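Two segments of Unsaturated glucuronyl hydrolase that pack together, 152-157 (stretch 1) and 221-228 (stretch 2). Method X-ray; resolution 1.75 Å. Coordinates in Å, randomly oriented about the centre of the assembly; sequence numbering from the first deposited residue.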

# COMPACT_ATOMS: atom_id res chain seq x y z
N GLU A 152 1.11 -23.74 -7.21
CA GLU A 152 2.24 -24.14 -8.05
C GLU A 152 1.96 -24.00 -9.55
O GLU A 152 2.86 -23.69 -10.33
CB GLU A 152 2.65 -25.59 -7.75
CG GLU A 152 3.40 -25.75 -6.43
CD GLU A 152 3.80 -27.20 -6.16
OE1 GLU A 152 4.34 -27.46 -5.05
OE2 GLU A 152 3.59 -28.07 -7.04
N LYS A 153 0.70 -24.22 -9.93
CA LYS A 153 0.29 -24.07 -11.32
C LYS A 153 -0.06 -22.61 -11.63
O LYS A 153 -1.20 -22.17 -11.45
CB LYS A 153 -0.88 -25.02 -11.64
CG LYS A 153 -0.51 -26.49 -11.48
CD LYS A 153 -1.52 -27.40 -12.13
CE LYS A 153 -1.03 -28.84 -12.20
NZ LYS A 153 0.12 -28.97 -13.16
N GLY A 154 0.96 -21.88 -12.10
CA GLY A 154 0.87 -20.44 -12.31
C GLY A 154 1.85 -19.69 -11.43
O GLY A 154 2.30 -18.60 -11.78
N GLY A 155 2.19 -20.29 -10.29
CA GLY A 155 3.19 -19.75 -9.36
C GLY A 155 2.77 -18.44 -8.72
O GLY A 155 3.51 -17.46 -8.75
N PHE A 156 1.57 -18.42 -8.15
CA PHE A 156 1.01 -17.21 -7.56
C PHE A 156 0.25 -17.51 -6.28
O PHE A 156 -0.17 -18.65 -6.04
CB PHE A 156 0.09 -16.50 -8.56
CG PHE A 156 -1.17 -17.26 -8.86
CD1 PHE A 156 -1.18 -18.27 -9.82
CD2 PHE A 156 -2.35 -16.98 -8.18
CE1 PHE A 156 -2.34 -18.99 -10.10
CE2 PHE A 156 -3.52 -17.69 -8.44
CZ PHE A 156 -3.51 -18.70 -9.41
N ILE A 157 0.07 -16.48 -5.46
CA ILE A 157 -0.75 -16.58 -4.25
C ILE A 157 -2.18 -16.25 -4.64
O ILE A 157 -2.48 -15.15 -5.11
CB ILE A 157 -0.26 -15.59 -3.15
CG1 ILE A 157 1.18 -15.93 -2.75
CG2 ILE A 157 -1.20 -15.63 -1.93
CD1 ILE A 157 1.88 -14.82 -2.01
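Stretch 2 221-228: YFDPETGE

What shape does stretch 2 bring to the contact? Tyr 221 and Phe 222 end a strand, and the chain then turns through Pro 224 to Thr 226 with helical backbone angles. Backbone hydrogen bonds from Gly 227 N to Asp 223 O (2.7 Å) and from Asp 223 N to Glu 228 O (2.8 Å) close this turn.

Where does stretch 1 first meet it? Glu 152 stays out of reach, so contact begins at Lys 153, whose CD lies 3.2 Å from Pro 224 O and 3.3 Å from Glu 225 O. Its CA is 4.0 Å from the CA of Gly 227, the nearest CA pair across the two stretches.

Why can the backbones come so near? Both Gly 154 and Gly 227 lack side chains. A CB on Gly 227 would clash with Gly 154 N and Lys 153 C. No hydrogen bond crosses; instead Gly 154 CA makes a CA-H...O contact with Gly 227 O at 3.4 Å, and Gly 227 CA another with Lys 153 O at 3.6 Å.

What follows beyond the glycines? Gly 155 makes no contact, but Phe 156, entering a strand, has its CA-to-CB bond toward stretch 2, and its ring lies against that of Phe 222. The buried rings form an offset stack, centroids 4.6 Å apart and planes at 19°, with Phe 156 CE1 3.7 Å from Phe 222 CD1. Contacts thus run in reverse order, Lys 153 near Gly 227 and Phe 156 on Phe 222, so the chains run in roughly opposite senses.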

# COMPACT_ATOMS: atom_id res chain seq x y z
N TYR A 221 -6.64 -13.94 -13.91
CA TYR A 221 -6.99 -15.35 -13.81
C TYR A 221 -5.99 -16.28 -14.48
O TYR A 221 -5.42 -15.94 -15.51
CB TYR A 221 -8.37 -15.60 -14.44
CG TYR A 221 -9.52 -15.11 -13.61
CD1 TYR A 221 -9.98 -13.80 -13.74
CD2 TYR A 221 -10.15 -15.95 -12.70
CE1 TYR A 221 -11.06 -13.34 -12.97
CE2 TYR A 221 -11.22 -15.50 -11.93
CZ TYR A 221 -11.66 -14.20 -12.07
OH TYR A 221 -12.72 -13.76 -11.31
N PHE A 222 -5.82 -17.45 -13.90
CA PHE A 222 -4.97 -18.50 -14.45
C PHE A 222 -5.78 -19.78 -14.64
O PHE A 222 -6.86 -19.93 -14.05
CB PHE A 222 -3.78 -18.76 -13.53
CG PHE A 222 -2.81 -17.61 -13.48
CD1 PHE A 222 -3.06 -16.50 -12.67
CD2 PHE A 222 -1.65 -17.64 -14.24
CE1 PHE A 222 -2.17 -15.43 -12.63
CE2 PHE A 222 -0.75 -16.57 -14.20
CZ PHE A 222 -1.01 -15.46 -13.40
N ASP A 223 -5.27 -20.68 -15.47
CA ASP A 223 -5.88 -22.00 -15.64
C ASP A 223 -5.36 -22.96 -14.57
O ASP A 223 -4.16 -23.22 -14.50
CB ASP A 223 -5.59 -22.53 -17.06
CG ASP A 223 -6.40 -23.78 -17.40
OD1 ASP A 223 -6.38 -24.74 -16.62
OD2 ASP A 223 -7.04 -23.78 -18.47
N PRO A 224 -6.26 -23.49 -13.71
CA PRO A 224 -5.83 -24.38 -12.63
C PRO A 224 -5.23 -25.71 -13.09
O PRO A 224 -4.49 -26.34 -12.33
CB PRO A 224 -7.11 -24.61 -11.82
CG PRO A 224 -8.22 -24.30 -12.74
CD PRO A 224 -7.72 -23.26 -13.69
N GLU A 225 -5.53 -26.12 -14.32
CA GLU A 225 -4.99 -27.37 -14.87
C GLU A 225 -3.59 -27.20 -15.45
O GLU A 225 -2.69 -28.00 -15.16
CB GLU A 225 -5.93 -27.96 -15.93
CG GLU A 225 -7.37 -28.18 -15.46
CD GLU A 225 -7.47 -28.94 -14.14
OE1 GLU A 225 -6.79 -29.98 -14.00
OE2 GLU A 225 -8.23 -28.50 -13.25
N THR A 226 -3.39 -26.15 -16.25
CA THR A 226 -2.13 -25.94 -16.97
C THR A 226 -1.21 -24.91 -16.30
O THR A 226 0.01 -24.96 -16.47
CB THR A 226 -2.38 -25.48 -18.42
OG1 THR A 226 -3.03 -24.20 -18.42
CG2 THR A 226 -3.24 -26.50 -19.18
N GLY A 227 -1.81 -23.99 -15.54
CA GLY A 227 -1.08 -22.88 -14.94
C GLY A 227 -0.91 -21.71 -15.89
O GLY A 227 -0.28 -20.71 -15.54
N GLU A 228 -1.49 -21.82 -17.09
CA GLU A 228 -1.39 -20.77 -18.09
C GLU A 228 -2.17 -19.52 -17.68
O GLU A 228 -3.25 -19.63 -17.08
CB GLU A 228 -1.87 -21.27 -19.46
CG GLU A 228 -0.83 -22.12 -20.20
CD GLU A 228 0.39 -21.31 -20.62
OE1 GLU A 228 0.27 -20.49 -21.56
OE2 GLU A 228 1.46 -21.50 -20.02